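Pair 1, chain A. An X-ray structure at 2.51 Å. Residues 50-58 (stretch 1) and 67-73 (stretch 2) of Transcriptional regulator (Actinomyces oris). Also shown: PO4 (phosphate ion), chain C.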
# COMPACT_ATOMS: atom_id res chain seq x y z
N SER A 50 -16.78 1.02 1.69
CA SER A 50 -15.55 1.37 0.97
C SER A 50 -14.60 0.17 0.90
O SER A 50 -14.61 -0.68 1.79
CB SER A 50 -14.86 2.56 1.64
OG SER A 50 -14.02 3.25 0.73
N ARG A 51 -13.79 0.09 -0.17
CA ARG A 51 -12.86 -1.02 -0.37
C ARG A 51 -11.41 -0.56 -0.30
O ARG A 51 -11.11 0.57 -0.69
CB ARG A 51 -13.13 -1.73 -1.71
CG ARG A 51 -14.32 -2.67 -1.70
CD ARG A 51 -14.21 -3.69 -2.81
NE ARG A 51 -15.45 -4.45 -2.98
CZ ARG A 51 -15.57 -5.50 -3.78
NH1 ARG A 51 -14.53 -5.94 -4.47
NH2 ARG A 51 -16.74 -6.13 -3.88
N ALA A 52 -10.52 -1.44 0.17
CA ALA A 52 -9.09 -1.13 0.27
C ALA A 52 -8.38 -1.60 -1.01
O ALA A 52 -8.27 -2.80 -1.24
CB ALA A 52 -8.49 -1.80 1.49
N ASP A 53 -7.97 -0.66 -1.86
CA ASP A 53 -7.28 -0.96 -3.11
C ASP A 53 -5.81 -1.26 -2.84
O ASP A 53 -5.23 -2.13 -3.49
CB ASP A 53 -7.42 0.20 -4.11
CG ASP A 53 -8.81 0.36 -4.69
OD1 ASP A 53 -9.68 -0.51 -4.44
OD2 ASP A 53 -9.04 1.35 -5.42
N VAL A 54 -5.21 -0.55 -1.88
CA VAL A 54 -3.80 -0.68 -1.51
C VAL A 54 -3.68 -0.98 -0.01
O VAL A 54 -4.29 -0.29 0.80
CB VAL A 54 -3.01 0.59 -1.91
CG1 VAL A 54 -1.56 0.51 -1.43
CG2 VAL A 54 -3.07 0.82 -3.42
N ILE A 55 -2.91 -2.01 0.34
CA ILE A 55 -2.66 -2.42 1.72
C ILE A 55 -1.18 -2.71 1.83
O ILE A 55 -0.71 -3.71 1.28
CB ILE A 55 -3.47 -3.68 2.14
CG1 ILE A 55 -4.97 -3.57 1.81
CG2 ILE A 55 -3.24 -4.03 3.59
CD1 ILE A 55 -5.36 -4.34 0.61
N ALA A 56 -0.44 -1.83 2.51
CA ALA A 56 1.00 -1.99 2.70
C ALA A 56 1.38 -1.80 4.16
O ALA A 56 0.84 -0.93 4.85
CB ALA A 56 1.76 -0.99 1.83
N LEU A 57 2.34 -2.59 4.63
CA LEU A 57 2.84 -2.42 5.97
C LEU A 57 4.27 -1.87 5.92
O LEU A 57 5.12 -2.42 5.22
CB LEU A 57 2.68 -3.68 6.84
CG LEU A 57 3.40 -4.96 6.45
CD1 LEU A 57 4.74 -5.07 7.19
CD2 LEU A 57 2.55 -6.18 6.76
N VAL A 58 4.47 -0.69 6.53
CA VAL A 58 5.76 -0.00 6.53
C VAL A 58 6.47 -0.32 7.82
O VAL A 58 5.94 -0.03 8.89
CB VAL A 58 5.61 1.52 6.28
CG1 VAL A 58 6.96 2.20 6.22
CG2 VAL A 58 4.82 1.77 5.00
N ILE A 67 8.99 -2.36 3.18
CA ILE A 67 7.59 -2.18 2.84
C ILE A 67 7.09 -3.48 2.23
O ILE A 67 7.69 -3.98 1.28
CB ILE A 67 7.38 -0.95 1.92
CG1 ILE A 67 7.69 0.35 2.68
CG2 ILE A 67 5.98 -0.92 1.30
CD1 ILE A 67 8.01 1.53 1.80
N ILE A 68 6.07 -4.08 2.85
CA ILE A 68 5.46 -5.32 2.40
C ILE A 68 4.10 -5.01 1.81
O ILE A 68 3.22 -4.51 2.51
CB ILE A 68 5.43 -6.44 3.49
CG1 ILE A 68 6.87 -6.85 3.87
CG2 ILE A 68 4.64 -7.66 3.00
CD1 ILE A 68 7.07 -7.28 5.24
N ASN A 69 3.99 -5.18 0.49
CA ASN A 69 2.76 -4.88 -0.24
C ASN A 69 1.87 -6.12 -0.17
O ASN A 69 2.27 -7.20 -0.59
CB ASN A 69 3.09 -4.46 -1.68
CG ASN A 69 1.91 -4.10 -2.56
OD1 ASN A 69 0.90 -3.54 -2.11
ND2 ASN A 69 2.04 -4.35 -3.85
N LEU A 70 0.72 -5.98 0.50
CA LEU A 70 -0.22 -7.09 0.69
C LEU A 70 -1.27 -7.09 -0.42
O LEU A 70 -2.00 -6.10 -0.54
CB LEU A 70 -0.89 -7.02 2.07
CG LEU A 70 0.03 -7.12 3.29
CD1 LEU A 70 -0.74 -6.79 4.56
CD2 LEU A 70 0.68 -8.49 3.40
N PRO A 71 -1.33 -8.15 -1.26
CA PRO A 71 -2.31 -8.16 -2.36
C PRO A 71 -3.76 -8.10 -1.87
O PRO A 71 -4.13 -8.82 -0.95
CB PRO A 71 -2.00 -9.47 -3.10
CG PRO A 71 -1.31 -10.32 -2.10
CD PRO A 71 -0.52 -9.38 -1.25
N ARG A 72 -4.56 -7.19 -2.45
CA ARG A 72 -5.96 -6.92 -2.07
C ARG A 72 -6.90 -8.13 -2.20
O ARG A 72 -7.85 -8.26 -1.43
CB ARG A 72 -6.51 -5.71 -2.86
CG ARG A 72 -6.62 -5.94 -4.38
CD ARG A 72 -7.21 -4.76 -5.16
NE ARG A 72 -8.57 -4.41 -4.73
CZ ARG A 72 -9.67 -5.05 -5.12
NH1 ARG A 72 -9.58 -6.11 -5.91
NH2 ARG A 72 -10.86 -4.64 -4.70
N ASP A 73 -6.63 -9.00 -3.18
CA ASP A 73 -7.43 -10.19 -3.47
C ASP A 73 -7.12 -11.35 -2.52
O ASP A 73 -7.87 -12.32 -2.49
CB ASP A 73 -7.28 -10.61 -4.95
CG ASP A 73 -5.85 -10.65 -5.47
OD1 ASP A 73 -5.21 -9.57 -5.52
OD2 ASP A 73 -5.40 -11.74 -5.89
P PO4 C . -13.64 -6.31 -7.67
O1 PO4 C . -15.19 -6.68 -7.83
O2 PO4 C . -12.94 -7.46 -6.80
O3 PO4 C . -13.50 -4.91 -6.92
O4 PO4 C . -12.98 -6.23 -9.07
O HOH W 1 -1.73 -3.78 -1.82

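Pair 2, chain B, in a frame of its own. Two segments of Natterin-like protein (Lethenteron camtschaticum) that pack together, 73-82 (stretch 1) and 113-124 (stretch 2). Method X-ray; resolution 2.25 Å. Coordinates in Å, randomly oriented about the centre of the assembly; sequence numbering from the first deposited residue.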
# COMPACT_ATOMS: atom_id res chain seq x y z
N GLU B 73 -15.37 11.40 7.61
CA GLU B 73 -16.60 12.18 7.35
C GLU B 73 -16.41 13.62 7.75
O GLU B 73 -16.02 13.90 8.87
CB GLU B 73 -17.77 11.59 8.13
CG GLU B 73 -19.11 12.19 7.77
CD GLU B 73 -20.28 11.56 8.52
OE1 GLU B 73 -20.03 11.00 9.61
OE2 GLU B 73 -21.44 11.66 8.01
N PHE B 74 -16.69 14.55 6.82
CA PHE B 74 -16.58 15.96 7.14
C PHE B 74 -17.88 16.70 6.90
O PHE B 74 -18.85 16.11 6.49
CB PHE B 74 -15.41 16.61 6.39
CG PHE B 74 -15.49 16.52 4.91
CD1 PHE B 74 -15.00 15.41 4.23
CD2 PHE B 74 -16.03 17.58 4.17
CE1 PHE B 74 -15.08 15.34 2.84
CE2 PHE B 74 -16.09 17.54 2.76
CZ PHE B 74 -15.63 16.40 2.09
N ILE B 75 -17.89 18.01 7.14
CA ILE B 75 -19.11 18.82 7.00
C ILE B 75 -19.16 19.49 5.65
O ILE B 75 -18.21 20.16 5.25
CB ILE B 75 -19.23 19.84 8.13
CG1 ILE B 75 -19.44 19.13 9.46
CG2 ILE B 75 -20.40 20.76 7.87
CD1 ILE B 75 -19.43 20.05 10.67
N LYS B 76 -20.26 19.27 4.93
CA LYS B 76 -20.46 19.85 3.62
C LYS B 76 -21.16 21.21 3.68
O LYS B 76 -20.93 22.13 2.86
CB LYS B 76 -21.25 18.84 2.77
CG LYS B 76 -21.91 19.38 1.53
CD LYS B 76 -22.51 18.22 0.73
CE LYS B 76 -23.75 17.68 1.40
NZ LYS B 76 -24.48 16.78 0.49
N SER B 77 -22.06 21.36 4.63
CA SER B 77 -22.79 22.63 4.81
C SER B 77 -23.22 22.75 6.25
O SER B 77 -23.44 21.78 6.93
CB SER B 77 -24.00 22.70 3.87
OG SER B 77 -24.96 21.71 4.20
N LEU B 78 -23.34 23.98 6.70
CA LEU B 78 -23.76 24.31 8.04
C LEU B 78 -24.61 25.58 8.00
O LEU B 78 -24.26 26.52 7.33
CB LEU B 78 -22.54 24.58 8.90
CG LEU B 78 -22.83 25.18 10.31
CD1 LEU B 78 -23.29 24.09 11.23
CD2 LEU B 78 -21.60 25.83 10.89
N SER B 79 -25.71 25.58 8.73
CA SER B 79 -26.51 26.77 8.93
C SER B 79 -26.76 26.99 10.40
O SER B 79 -26.95 26.06 11.15
CB SER B 79 -27.86 26.61 8.25
OG SER B 79 -27.67 26.68 6.85
N LEU B 80 -26.74 28.25 10.79
CA LEU B 80 -27.10 28.65 12.11
C LEU B 80 -28.25 29.67 12.03
O LEU B 80 -28.36 30.44 11.06
CB LEU B 80 -25.90 29.27 12.79
CG LEU B 80 -24.68 28.36 12.93
CD1 LEU B 80 -23.52 29.17 13.48
CD2 LEU B 80 -24.96 27.19 13.84
N TRP B 81 -29.11 29.64 13.06
CA TRP B 81 -30.24 30.57 13.21
C TRP B 81 -30.20 31.20 14.59
O TRP B 81 -29.84 30.57 15.60
CB TRP B 81 -31.55 29.83 13.12
CG TRP B 81 -32.01 29.39 11.80
CD1 TRP B 81 -32.95 29.97 11.04
CD2 TRP B 81 -31.62 28.18 11.13
NE1 TRP B 81 -33.15 29.21 9.88
CE2 TRP B 81 -32.35 28.11 9.93
CE3 TRP B 81 -30.69 27.18 11.41
CZ2 TRP B 81 -32.20 27.10 9.02
CZ3 TRP B 81 -30.54 26.17 10.53
CH2 TRP B 81 -31.32 26.13 9.32
N GLY B 82 -30.60 32.48 14.61
CA GLY B 82 -30.93 33.18 15.84
C GLY B 82 -32.28 32.72 16.38
O GLY B 82 -33.04 32.02 15.69
N THR B 113 -34.48 33.86 9.78
CA THR B 113 -33.40 33.97 8.80
C THR B 113 -32.29 32.91 9.04
O THR B 113 -31.73 32.81 10.12
CB THR B 113 -32.77 35.37 8.84
OG1 THR B 113 -33.82 36.35 8.82
CG2 THR B 113 -31.88 35.60 7.60
N GLU B 114 -32.01 32.16 7.99
CA GLU B 114 -30.97 31.16 7.98
C GLU B 114 -29.62 31.78 7.54
O GLU B 114 -29.52 32.44 6.50
CB GLU B 114 -31.38 30.06 7.01
CG GLU B 114 -30.32 28.98 6.81
CD GLU B 114 -30.77 27.88 5.89
OE1 GLU B 114 -31.90 27.95 5.35
OE2 GLU B 114 -30.00 26.93 5.63
N TYR B 115 -28.60 31.57 8.35
CA TYR B 115 -27.25 32.01 8.04
C TYR B 115 -26.45 30.79 7.61
O TYR B 115 -26.11 29.91 8.42
CB TYR B 115 -26.63 32.70 9.23
CG TYR B 115 -27.41 33.94 9.59
CD1 TYR B 115 -27.17 35.16 8.92
CD2 TYR B 115 -28.39 33.89 10.54
CE1 TYR B 115 -27.91 36.29 9.24
CE2 TYR B 115 -29.15 35.02 10.87
CZ TYR B 115 -28.91 36.21 10.22
OH TYR B 115 -29.64 37.32 10.55
N LYS B 116 -26.20 30.74 6.31
CA LYS B 116 -25.45 29.66 5.72
C LYS B 116 -23.99 29.99 5.87
O LYS B 116 -23.56 31.02 5.45
CB LYS B 116 -25.86 29.47 4.26
CG LYS B 116 -27.29 29.00 4.07
CD LYS B 116 -27.54 28.71 2.60
CE LYS B 116 -28.65 27.72 2.29
NZ LYS B 116 -30.02 28.21 2.57
N ILE B 117 -23.26 29.09 6.52
CA ILE B 117 -21.93 29.36 6.97
C ILE B 117 -20.89 28.79 5.95
O ILE B 117 -21.08 27.70 5.37
CB ILE B 117 -21.71 28.66 8.33
CG1 ILE B 117 -22.78 29.11 9.33
CG2 ILE B 117 -20.31 28.92 8.88
CD1 ILE B 117 -22.82 30.60 9.67
N ASP B 118 -19.79 29.52 5.80
CA ASP B 118 -18.64 29.04 5.09
C ASP B 118 -17.87 28.00 5.95
O ASP B 118 -17.18 28.34 6.89
CB ASP B 118 -17.73 30.21 4.76
CG ASP B 118 -16.49 29.78 3.90
OD1 ASP B 118 -16.32 28.58 3.69
OD2 ASP B 118 -15.65 30.64 3.50
N VAL B 119 -17.97 26.73 5.58
CA VAL B 119 -17.33 25.68 6.32
C VAL B 119 -15.87 25.43 5.96
O VAL B 119 -15.24 24.53 6.48
CB VAL B 119 -18.08 24.34 6.17
CG1 VAL B 119 -19.56 24.53 6.51
CG2 VAL B 119 -17.93 23.77 4.78
N GLY B 120 -15.31 26.24 5.09
CA GLY B 120 -13.93 26.07 4.68
C GLY B 120 -13.67 24.72 4.04
O GLY B 120 -14.25 24.42 3.02
N SER B 121 -12.80 23.93 4.69
CA SER B 121 -12.55 22.57 4.30
C SER B 121 -13.62 21.61 4.80
O SER B 121 -13.61 20.45 4.43
CB SER B 121 -11.22 22.12 4.86
OG SER B 121 -11.28 21.97 6.27
N GLY B 122 -14.49 22.06 5.70
CA GLY B 122 -15.44 21.17 6.35
C GLY B 122 -14.87 20.39 7.52
O GLY B 122 -15.55 19.57 8.11
N ILE B 123 -13.60 20.63 7.85
CA ILE B 123 -12.97 19.95 8.96
C ILE B 123 -13.04 20.88 10.15
O ILE B 123 -12.43 21.95 10.14
CB ILE B 123 -11.49 19.63 8.68
CG1 ILE B 123 -11.27 18.84 7.38
CG2 ILE B 123 -10.87 18.92 9.85
CD1 ILE B 123 -11.96 17.54 7.38
N CYS B 124 -13.75 20.48 11.18
CA CYS B 124 -14.02 21.33 12.29
C CYS B 124 -13.07 21.11 13.46
O CYS B 124 -12.77 19.95 13.79
CB CYS B 124 -15.46 21.14 12.75
SG CYS B 124 -15.97 22.14 14.18
O HOH W 2 -23.13 26.30 4.49
O HOH W 3 -31.91 33.56 12.47

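Both pairs are two-stranded antiparallel ladders preceded by a corner in the first stretch, at D53(A) in pair 1 and at K76(B) in pair 2, and 14 central residues superpose with an RMSD of 0.9 Å. The strand axes approach to 4.7 Å in each, with N-to-C directions at 156° in pair 1 and 147° in pair 2. L57(A) matches L80(B) and I68(A) matches Y115(B), and each of these antiparallel pairs closes a two-bond ring: L57(A) N to I68(A) O and I68(A) N to L57(A) O are both 3.0 Å, while L80(B) N to Y115(B) O is 3.0 Å and Y115(B) N to L80(B) O is 2.9 Å. One further bond recurs, from L70(A) N to I55(A) O (2.8 Å) and from I117(B) N to L78(B) O (2.9 Å). Beside it a water accepts from the matched first-strand amide, I55(A) N at 3.0 Å or L78(B) N at 3.2 Å.

On the face carrying I55(A), L57(A), I68(A) and L70(A), pair 1 is wholly aliphatic: I55(A) CG2 lies 3.8 Å from L70(A) CD1, and L57(A) CD1 lies 3.8 Å from I68(A) CD1. Pair 2 keeps the aliphatic contact at L78(B) CD2 to I117(B) CG1 (3.8 Å), but Y115(B) replaces I68(A) and sets its ring edge near L80(B) O. The other face differs more. The small A56(A) offers only CB to I67(A) CG2, at 4.3 Å; in pair 2 the matched S79(B) and E114(B) exchange a hydrogen bond, S79(B) OG to OE2 of E114(B), at 2.6 Å. The same OE2 of E114(B) takes a salt bridge from K116(B) NZ (3.3 Å), and E114(B) CA sits over the W81(B) five-membered ring, 3.8 Å from its centroid.

Beyond the ladder, R72(A) and V119(B) match, and both point toward the first stretch. The long R72(A) places CB 3.9 Å from I55(A) CD1 and carries its NH2 to within 3.9 Å of R51(A) NH1. These like charges share a phosphate, probably from the crystallisation liquor: its O3 is 2.9 Å from R51(A) NH1 and accepts a weak hydrogen bond from R72(A) NH2 (3.5 Å). The short V119(B) instead packs CG1 against L78(B) CB (3.8 Å) and opens a type II' turn to G122(B), whose O accepts from I75(B) N (3.0 Å). A side chain on G122(B) would clash with I75(B) O and F74(B) CD2.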